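Local atomic coordinates of phosphate binding protein (Planctomyces limnophilus, PDB entry 4JWO), a protein that probably binds phosphate as the PstS-family component of a system that transports the ion across the cytoplasmic membrane. Residues R117-K122 and F287-K292; V135-A140 and Q333-D338; L308-D313 and S327-M332. All coordinates share one frame; numbering follows the deposited sequence. Where two conformers were deposited one is given.

The three contacts lie in one lobe of the periplasmic binding protein fold. Interactions 1 and 2 meet at neighbouring antiparallel strands of the mixed sheet, 283-291 and 134-148, with centres about 11 Å apart; their segments alternate along the chain. Interactions 2 and 3 share helix 326-340, with centres about 8 Å apart, and both segments of interaction 3 fall within the sequence span between those of interaction 2. Interactions 1 and 3 do not touch, their centres being about 18 Å apart. Together they run from the loop before helix 121-129, across the two strands, to the C-terminal helix and its neighbour, tying the end of the chain to this lobe.

Interaction 1: R117-K122 and F287-K292; sequences RPITEK and FIYTTK
The hydroxyl of Tyr289 receives the backbone N-H of Ile119 in a nearly straight hydrogen bond, N to OH 2.8 Å with an angle of 172° at the hydrogen. The same OH has a weak hydrogen bond to Glu136 of the adjacent strand, and Pro118 CA lies 3.4 Å from Tyr289 OH. The Ile119 side chain packs on the same ring: CG2, set between the backbone N and the carbonyl carbon, lies 3.9 Å from Tyr289 CE2. Two residues earlier on the strand, Phe287 uses the CE2 corner of its ring. Pro118 CD packs 3.9 Å from that CE2, and Pro118 CG touches the same part of the ring. Arg117 presents its backbone here, while its guanidinium lies over the following residues of the loop, where NH1 bonds Pro118 O at 3.0 Å, Thr120 CG2 covers one face and NH2 forms a salt bridge with Glu123. Thr120 caps the start of helix 121-129 through Glu123 N. The loop leading from strand 112-115 into that helix therefore rests on two aromatic side chains of strand 283-291. This strand pairs with 112-115 and 134-148, while Phe102 of helix 98-106 meets the Tyr289 ring edge-to-face.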
# COMPACT_ATOMS: atom_id res chain seq x y z
N ARG A 117 2.47 -7.64 1.52
CA ARG A 117 3.75 -8.26 1.23
C ARG A 117 3.45 -9.69 0.85
O ARG A 117 2.39 -10.20 1.20
CB ARG A 117 4.64 -8.26 2.48
CG ARG A 117 3.95 -8.85 3.70
CD ARG A 117 4.93 -9.48 4.67
NE ARG A 117 4.25 -9.92 5.89
CZ ARG A 117 3.57 -11.06 5.99
NH1 ARG A 117 3.48 -11.87 4.94
NH2 ARG A 117 2.97 -11.38 7.14
N PRO A 118 4.38 -10.35 0.16
CA PRO A 118 4.15 -11.77 -0.14
C PRO A 118 4.07 -12.60 1.14
O PRO A 118 4.66 -12.23 2.16
CB PRO A 118 5.39 -12.16 -0.93
CG PRO A 118 5.91 -10.88 -1.50
CD PRO A 118 5.62 -9.86 -0.45
N ILE A 119 3.33 -13.70 1.08
CA ILE A 119 3.33 -14.70 2.13
C ILE A 119 4.76 -15.08 2.53
O ILE A 119 5.63 -15.21 1.66
CB ILE A 119 2.52 -15.94 1.68
CG1 ILE A 119 2.27 -16.91 2.84
CG2 ILE A 119 3.20 -16.66 0.49
CD1 ILE A 119 1.43 -18.09 2.42
N THR A 120 5.01 -15.22 3.83
CA THR A 120 6.36 -15.57 4.29
C THR A 120 6.62 -17.07 4.14
O THR A 120 5.69 -17.85 3.97
CB THR A 120 6.60 -15.18 5.77
OG1 THR A 120 5.79 -16.01 6.61
CG2 THR A 120 6.27 -13.72 6.00
N GLU A 121 7.89 -17.45 4.21
CA GLU A 121 8.26 -18.86 4.20
C GLU A 121 7.57 -19.58 5.35
O GLU A 121 7.10 -20.70 5.17
CB GLU A 121 9.77 -19.03 4.33
CG GLU A 121 10.54 -18.79 3.05
CD GLU A 121 11.96 -19.33 3.13
OE1 GLU A 121 12.81 -18.89 2.33
OE2 GLU A 121 12.21 -20.20 3.99
N LYS A 122 7.52 -18.95 6.52
CA LYS A 122 6.90 -19.59 7.68
C LYS A 122 5.40 -19.72 7.48
O LYS A 122 4.82 -20.77 7.76
CB LYS A 122 7.20 -18.84 8.98
CG LYS A 122 6.63 -19.54 10.22
CD LYS A 122 6.96 -18.81 11.52
CE LYS A 122 6.35 -19.54 12.72
NZ LYS A 122 6.60 -18.85 14.02
N PHE A 287 -1.23 -7.81 -2.90
CA PHE A 287 -1.68 -9.15 -3.24
C PHE A 287 -3.02 -9.54 -2.64
O PHE A 287 -3.42 -9.07 -1.58
CB PHE A 287 -0.64 -10.20 -2.80
CG PHE A 287 0.74 -9.93 -3.32
CD1 PHE A 287 1.14 -10.44 -4.54
CD2 PHE A 287 1.63 -9.15 -2.60
CE1 PHE A 287 2.41 -10.20 -5.03
CE2 PHE A 287 2.91 -8.90 -3.08
CZ PHE A 287 3.29 -9.42 -4.30
N ILE A 288 -3.70 -10.44 -3.35
CA ILE A 288 -4.87 -11.13 -2.84
C ILE A 288 -4.57 -12.62 -2.90
O ILE A 288 -4.11 -13.12 -3.93
CB ILE A 288 -6.11 -10.80 -3.69
CG1 ILE A 288 -6.66 -9.42 -3.33
CG2 ILE A 288 -7.19 -11.87 -3.53
CD1 ILE A 288 -7.49 -9.40 -2.04
N TYR A 289 -4.82 -13.32 -1.80
CA TYR A 289 -4.61 -14.77 -1.72
C TYR A 289 -5.92 -15.48 -1.51
O TYR A 289 -6.78 -15.01 -0.77
CB TYR A 289 -3.70 -15.11 -0.53
CG TYR A 289 -2.25 -14.78 -0.73
CD1 TYR A 289 -1.77 -13.50 -0.49
CD2 TYR A 289 -1.34 -15.75 -1.13
CE1 TYR A 289 -0.43 -13.19 -0.67
CE2 TYR A 289 -0.01 -15.45 -1.30
CZ TYR A 289 0.44 -14.18 -1.07
OH TYR A 289 1.78 -13.90 -1.26
N THR A 290 -6.07 -16.64 -2.15
CA THR A 290 -7.13 -17.56 -1.78
C THR A 290 -6.55 -18.96 -1.97
O THR A 290 -5.34 -19.10 -2.05
CB THR A 290 -8.42 -17.32 -2.60
OG1 THR A 290 -9.48 -18.14 -2.08
CG2 THR A 290 -8.19 -17.65 -4.06
N THR A 291 -7.39 -19.98 -2.02
CA THR A 291 -6.87 -21.33 -2.17
C THR A 291 -7.50 -22.01 -3.38
O THR A 291 -8.54 -21.57 -3.87
CB THR A 291 -7.09 -22.18 -0.90
OG1 THR A 291 -8.45 -22.64 -0.85
CG2 THR A 291 -6.78 -21.38 0.34
N LYS A 292 -6.86 -23.08 -3.84
CA LYS A 292 -7.37 -23.85 -4.97
C LYS A 292 -8.73 -24.46 -4.63
O LYS A 292 -9.63 -24.49 -5.47
CB LYS A 292 -6.36 -24.95 -5.33
CG LYS A 292 -6.64 -25.68 -6.63
CD LYS A 292 -5.42 -26.51 -7.03
CE LYS A 292 -5.73 -27.47 -8.17
NZ LYS A 292 -6.03 -26.75 -9.45

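Interaction 2: V135-A140 and Q333-D338; sequences VEFQVA and QQRLAD
Arg335 is the first residue of helix segment 333-338 to grip strand 135-140, using its chain from CG to NH1. Its CG packs 4.0 Å from Val135 CG1, the two side chains sliding past each other in opposite directions. The chain then bends at chi3 (-71°), and NH1 donates to Glu136 O at 2.8 Å, with an angle of 166° at the hydrogen. The oxygen lies in the guanidinium plane, whereas NH1 stands well above the plane of the peptide carbonyl. The carboxylate of Glu136 remains beyond salt-bridge range of this guanidinium; one water links them, donating to Glu136 OE2 at 2.8 Å and accepting from Arg335 NH1 at 3.1 Å. The opposite charges probably still attract across that water. Next along the helix, Leu336 meets Phe137 at about a right angle. Phe137 CE1 lies 3.8 Å from Leu336 CB, and the backbone N of Leu336 approaches the ring at its edge, close to its plane. Leu336 CD1 extends the apolar contact to Phe137 CZ. The helix runs roughly antiparallel to the strand, their short axes 9.1 Å apart at closest approach. Ile304 of helix 298-308 touches both Phe137 and Leu336, while strand 283-291 pairs with 135-140 through backbone hydrogen bonds.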
# COMPACT_ATOMS: atom_id res chain seq x y z
N VAL A 135 -3.14 -19.62 -3.59
CA VAL A 135 -2.85 -19.02 -4.89
C VAL A 135 -2.66 -17.52 -4.70
O VAL A 135 -3.48 -16.86 -4.05
CB VAL A 135 -3.98 -19.27 -5.91
CG1 VAL A 135 -3.54 -18.83 -7.30
CG2 VAL A 135 -4.37 -20.74 -5.92
N GLU A 136 -1.58 -16.98 -5.26
CA GLU A 136 -1.22 -15.58 -5.07
C GLU A 136 -1.60 -14.75 -6.29
O GLU A 136 -1.28 -15.12 -7.42
CB GLU A 136 0.28 -15.48 -4.82
CG GLU A 136 0.87 -14.10 -4.89
CD GLU A 136 2.36 -14.14 -4.63
OE1 GLU A 136 2.75 -14.59 -3.53
OE2 GLU A 136 3.14 -13.75 -5.53
N PHE A 137 -2.29 -13.65 -6.06
CA PHE A 137 -2.63 -12.73 -7.14
C PHE A 137 -2.12 -11.33 -6.86
O PHE A 137 -2.51 -10.71 -5.88
CB PHE A 137 -4.15 -12.70 -7.33
CG PHE A 137 -4.71 -14.01 -7.77
CD1 PHE A 137 -4.56 -14.43 -9.09
CD2 PHE A 137 -5.39 -14.84 -6.89
CE1 PHE A 137 -5.07 -15.64 -9.52
CE2 PHE A 137 -5.91 -16.06 -7.31
CZ PHE A 137 -5.75 -16.46 -8.63
N GLN A 138 -1.24 -10.81 -7.72
CA GLN A 138 -0.81 -9.42 -7.62
C GLN A 138 -1.90 -8.54 -8.24
O GLN A 138 -2.28 -8.73 -9.40
CB GLN A 138 0.51 -9.20 -8.35
CG GLN A 138 1.07 -7.81 -8.17
CD GLN A 138 2.41 -7.62 -8.86
OE1 GLN A 138 3.17 -8.57 -9.04
NE2 GLN A 138 2.68 -6.40 -9.24
N VAL A 139 -2.40 -7.58 -7.48
CA VAL A 139 -3.60 -6.86 -7.92
C VAL A 139 -3.42 -5.36 -8.12
O VAL A 139 -4.25 -4.72 -8.76
CB VAL A 139 -4.80 -7.12 -6.98
CG1 VAL A 139 -5.12 -8.60 -6.94
CG2 VAL A 139 -4.51 -6.60 -5.57
N ALA A 140 -2.34 -4.80 -7.59
CA ALA A 140 -2.10 -3.37 -7.66
C ALA A 140 -0.69 -3.08 -7.22
O ALA A 140 -0.01 -3.95 -6.69
CB ALA A 140 -3.09 -2.63 -6.75
N GLN A 333 -4.07 -13.76 -14.75
CA GLN A 333 -5.20 -14.39 -15.43
C GLN A 333 -4.90 -15.83 -15.78
O GLN A 333 -5.74 -16.72 -15.65
CB GLN A 333 -5.58 -13.62 -16.70
CG GLN A 333 -6.15 -12.24 -16.45
CD GLN A 333 -6.45 -11.49 -17.74
OE1 GLN A 333 -5.92 -11.83 -18.80
NE2 GLN A 333 -7.30 -10.47 -17.65
N GLN A 334 -3.68 -16.07 -16.23
CA GLN A 334 -3.29 -17.40 -16.61
C GLN A 334 -3.20 -18.27 -15.35
O GLN A 334 -3.58 -19.44 -15.37
CB GLN A 334 -1.97 -17.34 -17.40
CG GLN A 334 -2.16 -16.71 -18.79
CD GLN A 334 -0.87 -16.26 -19.45
OE1 GLN A 334 0.11 -15.94 -18.77
NE2 GLN A 334 -0.86 -16.23 -20.78
N ARG A 335 -2.76 -17.67 -14.26
CA ARG A 335 -2.67 -18.34 -12.97
C ARG A 335 -4.05 -18.74 -12.43
O ARG A 335 -4.23 -19.84 -11.90
CB ARG A 335 -1.94 -17.41 -11.98
CG ARG A 335 -1.54 -18.04 -10.66
CD ARG A 335 -0.71 -17.07 -9.82
NE ARG A 335 0.63 -16.85 -10.34
CZ ARG A 335 1.49 -15.96 -9.85
NH1 ARG A 335 1.14 -15.18 -8.82
NH2 ARG A 335 2.69 -15.81 -10.40
N LEU A 336 -5.03 -17.86 -12.58
CA LEU A 336 -6.39 -18.17 -12.19
C LEU A 336 -6.93 -19.34 -13.02
O LEU A 336 -7.55 -20.26 -12.48
CB LEU A 336 -7.28 -16.93 -12.36
CG LEU A 336 -8.78 -17.15 -12.11
CD1 LEU A 336 -9.01 -17.65 -10.70
CD2 LEU A 336 -9.54 -15.85 -12.36
N ALA A 337 -6.66 -19.32 -14.32
CA ALA A 337 -7.14 -20.38 -15.20
C ALA A 337 -6.60 -21.75 -14.77
O ALA A 337 -7.34 -22.73 -14.76
CB ALA A 337 -6.75 -20.08 -16.63
N ASP A 338 -5.32 -21.80 -14.41
CA ASP A 338 -4.69 -23.04 -13.95
C ASP A 338 -5.31 -23.56 -12.66
O ASP A 338 -5.49 -24.77 -12.49
CB ASP A 338 -3.20 -22.81 -13.70
CG ASP A 338 -2.35 -23.07 -14.93
OD1 ASP A 338 -2.85 -23.65 -15.90
OD2 ASP A 338 -1.16 -22.70 -14.90
O HOH W 1 2.08 -12.48 -7.75

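Interaction 3: L308-D313 and S327-M332; sequences LSEKGD and SVKETM
Leu308 and Met332, a selenomethionine, form the tightly packed, apolar half of this contact, and Lys329 with two acidic residues forms its polar half. The Leu308 side chain crosses that of Met332 at about a right angle. Both methyl branches of Leu308, CD1 and CD2, lie 4.0 Å from Met332 CB, and CD1 also comes 3.5 Å from the backbone O of Met332. Both residues are buried, and both also touch strand 134-148, Leu308 on Phe137 and Met332 on Gln138. The selenium-bearing end of Met332 leads away from Leu308, leaving CB as the part of the side chain that meets it.

Lys329 spans the other half with a fully extended chain. Its CE passes 3.6 Å from Leu308 O, and the ammonium reaches two carboxylates beyond it. Glu310 OE1 forms a salt bridge with Lys329 NZ at 3.0 Å, its chain bent at chi2 (66°) and crossing the lysine at about a right angle. Asp313 OD2 makes a longer salt bridge to Lys329 NZ at 3.5 Å, while also lying beside the methylene groups of the lysine. Asp313 is buried, whereas Glu310 and Lys329 are partly exposed, so the network runs from the interior toward solvent. The paired positive charge would be expected to help keep Asp313 ionised. Glu310 has additional weak, long ion pairs with Lys323 and Lys326.

Ser309 stands at the N-cap of helix 310-318: its OG accepts a weak bond from Gly312 N and also hydrogen-bonds Phe306 O. The contact thus combines a capped helix start with an interhelical salt-bridge network, a lysine of helix 326-340 joining two acidic residues in the first turn of helix 310-318.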
# COMPACT_ATOMS: atom_id res chain seq x y z
N LEU A 308 -9.28 -9.20 -11.47
CA LEU A 308 -8.17 -9.19 -12.42
C LEU A 308 -8.55 -8.55 -13.76
O LEU A 308 -7.69 -8.28 -14.59
CB LEU A 308 -7.68 -10.62 -12.67
CG LEU A 308 -7.21 -11.44 -11.46
CD1 LEU A 308 -6.72 -12.81 -11.89
CD2 LEU A 308 -6.13 -10.69 -10.69
N SER A 309 -9.84 -8.33 -13.97
CA SER A 309 -10.33 -7.80 -15.24
C SER A 309 -9.99 -6.33 -15.40
O SER A 309 -9.48 -5.70 -14.47
CB SER A 309 -11.85 -7.98 -15.33
OG SER A 309 -12.50 -7.19 -14.34
N GLU A 310 -10.27 -5.79 -16.58
CA GLU A 310 -10.05 -4.37 -16.84
C GLU A 310 -10.88 -3.51 -15.90
O GLU A 310 -10.47 -2.42 -15.51
CB GLU A 310 -10.37 -4.04 -18.30
CG GLU A 310 -10.09 -2.60 -18.70
CD GLU A 310 -8.61 -2.25 -18.68
OE1 GLU A 310 -7.76 -3.16 -18.81
OE2 GLU A 310 -8.28 -1.05 -18.53
N LYS A 311 -12.06 -4.00 -15.55
CA LYS A 311 -12.92 -3.31 -14.58
C LYS A 311 -12.26 -3.30 -13.20
O LYS A 311 -12.40 -2.33 -12.45
CB LYS A 311 -14.28 -3.98 -14.49
CG LYS A 311 -15.16 -3.73 -15.70
CD LYS A 311 -16.51 -4.40 -15.54
CE LYS A 311 -17.43 -4.08 -16.70
NZ LYS A 311 -18.72 -4.81 -16.59
N GLY A 312 -11.57 -4.38 -12.87
CA GLY A 312 -10.84 -4.46 -11.63
C GLY A 312 -9.73 -3.43 -11.60
O GLY A 312 -9.54 -2.73 -10.61
N ASP A 313 -9.01 -3.32 -12.72
CA ASP A 313 -7.93 -2.35 -12.84
C ASP A 313 -8.46 -0.93 -12.69
O ASP A 313 -7.81 -0.08 -12.09
CB ASP A 313 -7.22 -2.48 -14.19
CG ASP A 313 -6.55 -3.83 -14.37
OD1 ASP A 313 -6.17 -4.46 -13.36
OD2 ASP A 313 -6.38 -4.24 -15.54
N SER A 327 2.04 -7.32 -18.24
CA SER A 327 2.67 -8.64 -18.07
C SER A 327 2.20 -9.28 -16.78
O SER A 327 2.02 -10.49 -16.71
CB SER A 327 4.20 -8.56 -18.14
OG SER A 327 4.72 -7.88 -17.01
N VAL A 328 1.98 -8.45 -15.75
CA VAL A 328 1.46 -8.95 -14.48
C VAL A 328 0.03 -9.45 -14.65
O VAL A 328 -0.31 -10.54 -14.21
CB VAL A 328 1.54 -7.88 -13.37
CG1 VAL A 328 0.92 -8.42 -12.09
CG2 VAL A 328 2.98 -7.46 -13.13
N LYS A 329 -0.81 -8.64 -15.30
CA LYS A 329 -2.21 -9.00 -15.56
C LYS A 329 -2.31 -10.32 -16.31
O LYS A 329 -3.11 -11.19 -15.94
CB LYS A 329 -2.90 -7.90 -16.36
CG LYS A 329 -4.34 -8.20 -16.75
CD LYS A 329 -4.96 -6.99 -17.47
CE LYS A 329 -6.41 -7.24 -17.84
NZ LYS A 329 -7.01 -6.06 -18.52
N GLU A 330 -1.50 -10.47 -17.35
CA GLU A 330 -1.52 -11.68 -18.16
C GLU A 330 -1.20 -12.89 -17.30
O GLU A 330 -1.88 -13.92 -17.35
CB GLU A 330 -0.51 -11.59 -19.31
CG GLU A 330 -0.37 -12.88 -20.12
CD GLU A 330 0.64 -12.78 -21.27
OE1 GLU A 330 0.74 -11.71 -21.90
OE2 GLU A 330 1.32 -13.80 -21.54
N THR A 331 -0.16 -12.76 -16.49
CA THR A 331 0.28 -13.86 -15.63
C THR A 331 -0.78 -14.24 -14.60
O THR A 331 -1.07 -15.42 -14.41
CB THR A 331 1.61 -13.51 -14.94
OG1 THR A 331 2.63 -13.37 -15.93
CG2 THR A 331 1.99 -14.59 -13.95
N MSE A 332 -1.38 -13.24 -13.96
CA MSE A 332 -2.42 -13.51 -12.96
C MSE A 332 -3.66 -14.17 -13.56
O MSE A 332 -4.25 -15.04 -12.93
CB MSE A 332 -2.80 -12.23 -12.21
CG MSE A 332 -1.62 -11.55 -11.51
SE MSE A 332 -0.58 -12.80 -10.45
CE MSE A 332 1.20 -12.19 -10.96